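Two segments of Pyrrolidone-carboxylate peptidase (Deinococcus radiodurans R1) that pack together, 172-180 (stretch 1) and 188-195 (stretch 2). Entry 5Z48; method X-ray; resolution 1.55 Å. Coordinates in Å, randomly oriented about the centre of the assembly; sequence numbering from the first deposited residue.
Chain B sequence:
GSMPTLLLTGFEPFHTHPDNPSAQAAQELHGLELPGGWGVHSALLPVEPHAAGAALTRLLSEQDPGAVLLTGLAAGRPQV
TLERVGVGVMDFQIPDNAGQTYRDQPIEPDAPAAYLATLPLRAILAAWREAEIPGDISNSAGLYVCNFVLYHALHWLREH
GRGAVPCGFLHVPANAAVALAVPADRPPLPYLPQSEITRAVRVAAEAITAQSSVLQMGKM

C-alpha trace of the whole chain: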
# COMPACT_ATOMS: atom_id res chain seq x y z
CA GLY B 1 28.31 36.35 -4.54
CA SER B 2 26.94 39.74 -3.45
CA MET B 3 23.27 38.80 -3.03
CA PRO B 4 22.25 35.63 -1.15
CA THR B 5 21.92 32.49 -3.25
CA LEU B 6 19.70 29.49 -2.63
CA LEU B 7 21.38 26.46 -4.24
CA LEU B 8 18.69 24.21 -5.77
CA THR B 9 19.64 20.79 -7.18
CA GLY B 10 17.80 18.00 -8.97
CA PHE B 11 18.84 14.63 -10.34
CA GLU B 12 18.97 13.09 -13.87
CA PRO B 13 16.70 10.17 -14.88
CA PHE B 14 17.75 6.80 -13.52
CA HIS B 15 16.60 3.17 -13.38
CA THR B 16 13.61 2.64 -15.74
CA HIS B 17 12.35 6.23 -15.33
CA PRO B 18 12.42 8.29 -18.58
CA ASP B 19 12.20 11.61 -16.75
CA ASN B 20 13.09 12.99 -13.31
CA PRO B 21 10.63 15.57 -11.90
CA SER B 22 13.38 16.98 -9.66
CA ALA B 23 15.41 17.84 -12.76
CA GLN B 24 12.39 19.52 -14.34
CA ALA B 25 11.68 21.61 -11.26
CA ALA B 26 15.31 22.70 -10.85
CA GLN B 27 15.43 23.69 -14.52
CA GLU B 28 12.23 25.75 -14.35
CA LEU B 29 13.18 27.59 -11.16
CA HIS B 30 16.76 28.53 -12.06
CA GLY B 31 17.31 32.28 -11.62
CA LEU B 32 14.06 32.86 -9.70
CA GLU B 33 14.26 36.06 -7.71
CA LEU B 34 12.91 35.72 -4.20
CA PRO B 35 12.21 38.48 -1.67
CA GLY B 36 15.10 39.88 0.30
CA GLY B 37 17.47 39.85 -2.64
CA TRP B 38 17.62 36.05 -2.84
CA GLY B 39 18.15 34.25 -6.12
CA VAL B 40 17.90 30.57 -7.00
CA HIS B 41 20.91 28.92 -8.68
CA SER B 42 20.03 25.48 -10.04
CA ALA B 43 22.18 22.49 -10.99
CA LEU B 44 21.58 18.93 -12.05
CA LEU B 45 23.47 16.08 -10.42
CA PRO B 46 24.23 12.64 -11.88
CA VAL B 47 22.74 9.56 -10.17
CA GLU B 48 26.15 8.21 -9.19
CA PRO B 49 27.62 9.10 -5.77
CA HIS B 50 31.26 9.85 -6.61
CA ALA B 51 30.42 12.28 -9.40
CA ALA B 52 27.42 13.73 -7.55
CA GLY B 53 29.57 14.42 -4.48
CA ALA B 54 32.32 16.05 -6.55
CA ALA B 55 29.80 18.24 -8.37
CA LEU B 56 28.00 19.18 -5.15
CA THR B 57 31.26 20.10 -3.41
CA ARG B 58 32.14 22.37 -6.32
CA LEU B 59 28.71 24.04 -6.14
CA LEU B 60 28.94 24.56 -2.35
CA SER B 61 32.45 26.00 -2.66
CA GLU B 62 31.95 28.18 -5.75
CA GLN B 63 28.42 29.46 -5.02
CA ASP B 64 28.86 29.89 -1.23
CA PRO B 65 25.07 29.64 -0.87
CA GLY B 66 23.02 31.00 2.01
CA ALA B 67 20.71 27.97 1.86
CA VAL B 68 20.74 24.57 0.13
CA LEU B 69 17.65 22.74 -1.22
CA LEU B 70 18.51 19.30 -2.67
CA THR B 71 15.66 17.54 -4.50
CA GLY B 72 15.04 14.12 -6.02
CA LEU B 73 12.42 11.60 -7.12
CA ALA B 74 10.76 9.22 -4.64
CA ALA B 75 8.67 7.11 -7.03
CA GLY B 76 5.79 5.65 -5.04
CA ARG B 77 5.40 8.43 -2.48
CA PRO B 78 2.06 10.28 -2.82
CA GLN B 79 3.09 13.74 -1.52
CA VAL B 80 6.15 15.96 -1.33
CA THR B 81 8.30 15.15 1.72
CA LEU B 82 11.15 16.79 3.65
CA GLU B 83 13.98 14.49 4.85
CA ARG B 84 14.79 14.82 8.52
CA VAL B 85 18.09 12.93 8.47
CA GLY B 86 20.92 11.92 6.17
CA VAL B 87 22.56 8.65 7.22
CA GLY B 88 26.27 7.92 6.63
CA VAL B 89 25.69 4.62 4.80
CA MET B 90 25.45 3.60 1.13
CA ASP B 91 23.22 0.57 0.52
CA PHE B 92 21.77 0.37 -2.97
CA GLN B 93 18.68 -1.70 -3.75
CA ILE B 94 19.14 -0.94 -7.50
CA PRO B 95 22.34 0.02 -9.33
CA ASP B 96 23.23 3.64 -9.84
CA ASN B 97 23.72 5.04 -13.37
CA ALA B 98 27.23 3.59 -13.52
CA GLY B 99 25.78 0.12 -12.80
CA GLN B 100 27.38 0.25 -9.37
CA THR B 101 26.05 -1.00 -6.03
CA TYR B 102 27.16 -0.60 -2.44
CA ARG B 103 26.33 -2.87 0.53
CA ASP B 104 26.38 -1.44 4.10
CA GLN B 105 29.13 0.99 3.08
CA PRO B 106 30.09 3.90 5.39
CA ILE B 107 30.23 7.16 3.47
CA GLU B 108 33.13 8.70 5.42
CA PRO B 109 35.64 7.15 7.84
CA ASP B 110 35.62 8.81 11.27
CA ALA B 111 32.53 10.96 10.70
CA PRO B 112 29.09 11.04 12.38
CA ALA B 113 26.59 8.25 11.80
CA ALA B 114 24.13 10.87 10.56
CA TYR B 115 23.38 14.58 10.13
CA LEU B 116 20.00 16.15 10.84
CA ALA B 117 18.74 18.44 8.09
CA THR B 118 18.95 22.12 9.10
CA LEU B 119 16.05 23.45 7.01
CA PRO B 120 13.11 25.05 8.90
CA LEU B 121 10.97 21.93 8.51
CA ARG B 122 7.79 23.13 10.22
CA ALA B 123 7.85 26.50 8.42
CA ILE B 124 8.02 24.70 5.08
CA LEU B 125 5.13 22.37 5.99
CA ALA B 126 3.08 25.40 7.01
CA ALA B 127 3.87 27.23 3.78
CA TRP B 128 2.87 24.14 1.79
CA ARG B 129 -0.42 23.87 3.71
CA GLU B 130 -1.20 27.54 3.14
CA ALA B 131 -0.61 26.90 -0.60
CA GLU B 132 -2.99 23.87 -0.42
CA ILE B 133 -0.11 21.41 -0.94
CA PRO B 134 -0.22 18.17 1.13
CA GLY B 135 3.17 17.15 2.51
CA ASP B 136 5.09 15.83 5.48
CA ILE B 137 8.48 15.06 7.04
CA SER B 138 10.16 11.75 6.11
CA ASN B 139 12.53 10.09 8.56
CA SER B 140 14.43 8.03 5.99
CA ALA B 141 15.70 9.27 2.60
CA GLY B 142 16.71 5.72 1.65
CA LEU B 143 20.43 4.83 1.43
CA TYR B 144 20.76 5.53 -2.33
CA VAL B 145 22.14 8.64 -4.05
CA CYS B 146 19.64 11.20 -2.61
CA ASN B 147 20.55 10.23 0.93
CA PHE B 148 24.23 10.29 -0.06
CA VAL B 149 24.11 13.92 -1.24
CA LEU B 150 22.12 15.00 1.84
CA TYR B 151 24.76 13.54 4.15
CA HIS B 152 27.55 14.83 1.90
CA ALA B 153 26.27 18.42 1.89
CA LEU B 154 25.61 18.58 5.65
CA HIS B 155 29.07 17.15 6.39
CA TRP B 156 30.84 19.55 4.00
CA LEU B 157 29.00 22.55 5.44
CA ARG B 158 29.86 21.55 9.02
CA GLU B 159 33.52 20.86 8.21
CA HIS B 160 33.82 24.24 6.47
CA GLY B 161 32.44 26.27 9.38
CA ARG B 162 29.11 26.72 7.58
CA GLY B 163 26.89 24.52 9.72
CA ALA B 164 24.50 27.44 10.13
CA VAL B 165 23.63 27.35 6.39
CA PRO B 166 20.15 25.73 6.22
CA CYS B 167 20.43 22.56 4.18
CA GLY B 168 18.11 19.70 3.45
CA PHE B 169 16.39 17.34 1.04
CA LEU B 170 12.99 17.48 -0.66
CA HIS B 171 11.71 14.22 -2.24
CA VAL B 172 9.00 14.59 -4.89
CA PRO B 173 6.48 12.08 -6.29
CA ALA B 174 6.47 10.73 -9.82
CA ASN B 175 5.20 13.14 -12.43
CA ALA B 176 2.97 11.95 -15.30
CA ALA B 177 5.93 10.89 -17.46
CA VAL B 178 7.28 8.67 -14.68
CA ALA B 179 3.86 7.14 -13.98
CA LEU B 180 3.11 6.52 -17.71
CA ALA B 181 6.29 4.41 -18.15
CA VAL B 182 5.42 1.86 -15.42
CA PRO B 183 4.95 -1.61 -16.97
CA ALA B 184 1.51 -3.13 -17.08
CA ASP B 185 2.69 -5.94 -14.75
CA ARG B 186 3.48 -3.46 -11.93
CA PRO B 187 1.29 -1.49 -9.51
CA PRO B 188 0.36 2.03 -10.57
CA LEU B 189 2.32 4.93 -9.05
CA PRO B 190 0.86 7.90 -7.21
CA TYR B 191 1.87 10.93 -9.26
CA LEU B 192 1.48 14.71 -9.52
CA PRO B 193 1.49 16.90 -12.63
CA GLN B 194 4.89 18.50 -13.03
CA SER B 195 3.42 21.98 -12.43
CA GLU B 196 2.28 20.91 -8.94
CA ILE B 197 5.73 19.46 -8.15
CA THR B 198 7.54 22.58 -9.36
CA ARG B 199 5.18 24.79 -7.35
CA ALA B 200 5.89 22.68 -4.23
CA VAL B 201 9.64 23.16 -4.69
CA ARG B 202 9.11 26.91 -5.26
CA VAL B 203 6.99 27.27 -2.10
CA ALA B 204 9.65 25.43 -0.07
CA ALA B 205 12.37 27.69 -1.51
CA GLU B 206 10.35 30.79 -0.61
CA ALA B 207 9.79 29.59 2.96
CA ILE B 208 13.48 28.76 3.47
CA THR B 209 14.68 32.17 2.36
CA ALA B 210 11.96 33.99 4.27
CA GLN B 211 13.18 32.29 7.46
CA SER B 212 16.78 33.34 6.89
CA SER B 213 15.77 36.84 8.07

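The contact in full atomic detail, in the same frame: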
# COMPACT_ATOMS: atom_id res chain seq x y z
N VAL B 172 10.25 14.29 -4.19
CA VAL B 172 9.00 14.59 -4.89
C VAL B 172 8.41 13.31 -5.47
O VAL B 172 9.15 12.40 -5.85
CB VAL B 172 9.20 15.66 -5.98
CG1 VAL B 172 9.86 16.93 -5.38
CG2 VAL B 172 10.02 15.14 -7.18
N PRO B 173 7.09 13.23 -5.60
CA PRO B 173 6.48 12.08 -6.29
C PRO B 173 6.86 11.99 -7.76
O PRO B 173 7.36 12.94 -8.37
CB PRO B 173 4.96 12.37 -6.17
CG PRO B 173 4.83 13.15 -4.89
CD PRO B 173 6.09 14.09 -4.93
N ALA B 174 6.47 10.86 -8.36
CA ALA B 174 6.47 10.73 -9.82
C ALA B 174 5.66 11.87 -10.44
O ALA B 174 4.67 12.30 -9.86
CB ALA B 174 5.83 9.39 -10.21
N ASN B 175 6.09 12.35 -11.61
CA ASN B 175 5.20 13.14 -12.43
C ASN B 175 4.48 12.22 -13.42
O ASN B 175 4.60 10.99 -13.35
CB ASN B 175 5.98 14.27 -13.12
CG ASN B 175 7.07 13.74 -14.08
OD1 ASN B 175 7.15 12.56 -14.40
ND2 ASN B 175 7.94 14.66 -14.55
N ALA B 176 3.71 12.80 -14.37
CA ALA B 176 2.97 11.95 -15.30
C ALA B 176 3.90 11.08 -16.13
O ALA B 176 3.60 9.90 -16.37
CB ALA B 176 2.08 12.80 -16.22
N ALA B 177 5.03 11.65 -16.60
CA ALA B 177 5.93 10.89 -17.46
C ALA B 177 6.45 9.65 -16.76
O ALA B 177 6.52 8.56 -17.37
CB ALA B 177 7.08 11.78 -17.93
N VAL B 178 6.81 9.80 -15.47
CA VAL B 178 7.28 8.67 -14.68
C VAL B 178 6.17 7.64 -14.52
O VAL B 178 6.39 6.43 -14.71
CB VAL B 178 7.82 9.14 -13.31
CG1 VAL B 178 8.12 7.95 -12.40
CG2 VAL B 178 9.11 9.94 -13.51
N ALA B 179 4.95 8.09 -14.21
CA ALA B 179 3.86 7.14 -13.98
C ALA B 179 3.46 6.42 -15.27
O ALA B 179 3.07 5.24 -15.24
CB ALA B 179 2.65 7.88 -13.37
N LEU B 180 3.52 7.11 -16.43
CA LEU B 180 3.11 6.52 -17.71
C LEU B 180 4.05 5.39 -18.19
O LEU B 180 3.62 4.54 -18.98
CB LEU B 180 3.04 7.59 -18.80
CG LEU B 180 1.85 8.54 -18.60
CD1 LEU B 180 2.06 9.81 -19.45
CD2 LEU B 180 0.53 7.86 -19.00
N PRO B 188 0.29 0.63 -10.15
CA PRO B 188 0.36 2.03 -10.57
C PRO B 188 0.99 2.91 -9.50
O PRO B 188 0.85 2.68 -8.30
CB PRO B 188 -1.11 2.41 -10.80
CG PRO B 188 -1.88 1.48 -9.93
CD PRO B 188 -1.11 0.17 -9.99
N LEU B 189 1.67 4.00 -9.97
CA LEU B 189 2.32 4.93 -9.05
C LEU B 189 1.39 6.09 -8.72
O LEU B 189 0.76 6.66 -9.62
CB LEU B 189 3.59 5.52 -9.66
CG LEU B 189 4.77 4.56 -9.87
CD1 LEU B 189 5.85 5.34 -10.61
CD2 LEU B 189 5.26 4.03 -8.49
N PRO B 190 1.30 6.53 -7.47
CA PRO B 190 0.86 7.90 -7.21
C PRO B 190 1.73 8.86 -8.01
O PRO B 190 2.94 8.65 -8.19
CB PRO B 190 1.07 8.09 -5.70
CG PRO B 190 1.11 6.69 -5.12
CD PRO B 190 1.78 5.87 -6.24
N TYR B 191 1.12 9.96 -8.48
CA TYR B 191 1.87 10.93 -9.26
C TYR B 191 1.26 12.31 -9.06
O TYR B 191 0.18 12.46 -8.50
CB TYR B 191 1.89 10.56 -10.76
CG TYR B 191 0.60 10.92 -11.49
CD1 TYR B 191 -0.55 10.12 -11.38
CD2 TYR B 191 0.54 12.06 -12.28
CE1 TYR B 191 -1.72 10.46 -12.06
CE2 TYR B 191 -0.64 12.42 -12.94
CZ TYR B 191 -1.76 11.62 -12.83
OH TYR B 191 -2.89 12.01 -13.49
N LEU B 192 1.99 13.33 -9.50
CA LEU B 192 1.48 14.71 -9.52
C LEU B 192 1.87 15.32 -10.85
O LEU B 192 2.94 15.01 -11.37
CB LEU B 192 2.08 15.57 -8.40
CG LEU B 192 1.67 15.08 -7.04
CD1 LEU B 192 2.47 15.87 -6.02
CD2 LEU B 192 0.18 15.27 -6.84
N PRO B 193 1.03 16.17 -11.44
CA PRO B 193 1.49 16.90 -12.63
C PRO B 193 2.76 17.66 -12.29
O PRO B 193 2.93 18.15 -11.17
CB PRO B 193 0.34 17.87 -12.94
CG PRO B 193 -0.90 17.17 -12.30
CD PRO B 193 -0.32 16.60 -11.03
N GLN B 194 3.63 17.81 -13.29
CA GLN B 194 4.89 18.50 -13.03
C GLN B 194 4.67 19.91 -12.47
O GLN B 194 5.44 20.37 -11.62
CB GLN B 194 5.75 18.56 -14.31
CG GLN B 194 7.08 19.26 -14.06
CD GLN B 194 7.96 18.46 -13.11
OE1 GLN B 194 8.13 17.26 -13.30
NE2 GLN B 194 8.53 19.12 -12.09
N SER B 195 3.61 20.61 -12.92
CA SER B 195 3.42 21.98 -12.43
C SER B 195 3.13 22.01 -10.93
O SER B 195 3.53 22.96 -10.26
CB SER B 195 2.29 22.67 -13.18
OG SER B 195 1.06 21.95 -13.15
O HOH W 1 5.09 8.77 -6.67
O HOH W 2 3.42 15.73 -15.32
O HOH W 3 1.79 4.15 -13.02

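This is a small, mixed contact in which a loop leading into a helix and a second, extended segment are joined by a few precise polar links, with alanines on stretch 1 packing against the larger side chains of Leu 189 and Tyr 191 and three waters bridging backbone atoms.

The CA atoms come closest at Ala 174 and Tyr 191, 4.6 Å apart. Here one direct backbone hydrogen bond crosses the contact, from Leu 192 N to Ala 174 O at 2.9 Å. The same carbonyl oxygen, Ala 174 O, also lies 3.2 Å from Tyr 191 CA, and one residue further on Asn 175 CA approaches Leu 192 O at 3.1 Å. Both are CA-H...O contacts, the second the straighter at its hydrogen, and they show how tightly the two chains are laid together.

Asn 175 carries the most polar work of any side chain here. At the N-cap position, with chi1 in the p well, its OD1 accepts from Val 178 N at 3.0 Å and so satisfies an amide that the first turn of a helix leaves without a backbone partner. The other end of the same amide group reaches across: Asn 175 ND2 donates to Gln 194 OE1 at 2.9 Å, with a nearly straight angle of 160°. Gln 194 has its CA-to-CB bond sideways to stretch 1, but the end of its side chain comes nearer and meets this donor. One planar group thus caps its own helix and ties it to the start of another.

Much of the apolar packing sets alanine methyls against larger side chains. Leu 189, with chi angles m and t, places CD1 4.1 Å from Ala 174 CB and 3.9 Å from Val 178 CG1, so a single methyl touches both Ala 174 and Val 178. Ala 179 CB, pointing toward stretch 2, sits 3.8 Å from Tyr 191 CB, while Ala 176 CB is 4.3 Å from Tyr 191 CE2 farther along the ring. Beyond them, Pro 173 CG meets Leu 192 CD1 at 3.8 Å.

Three waters bridge polar backbone atoms across the contact. Water 1 accepts from Ala 174 N at 3.0 Å and donates to Pro 190 O at 2.6 Å. Water 2 accepts from both Ala 176 N, at 3.1 Å, and Gln 194 N, at 2.9 Å, serving amides near the starts of the two helices. Water 3 donates to Ala 179 O at 2.8 Å and accepts from Leu 189 N at 3.1 Å.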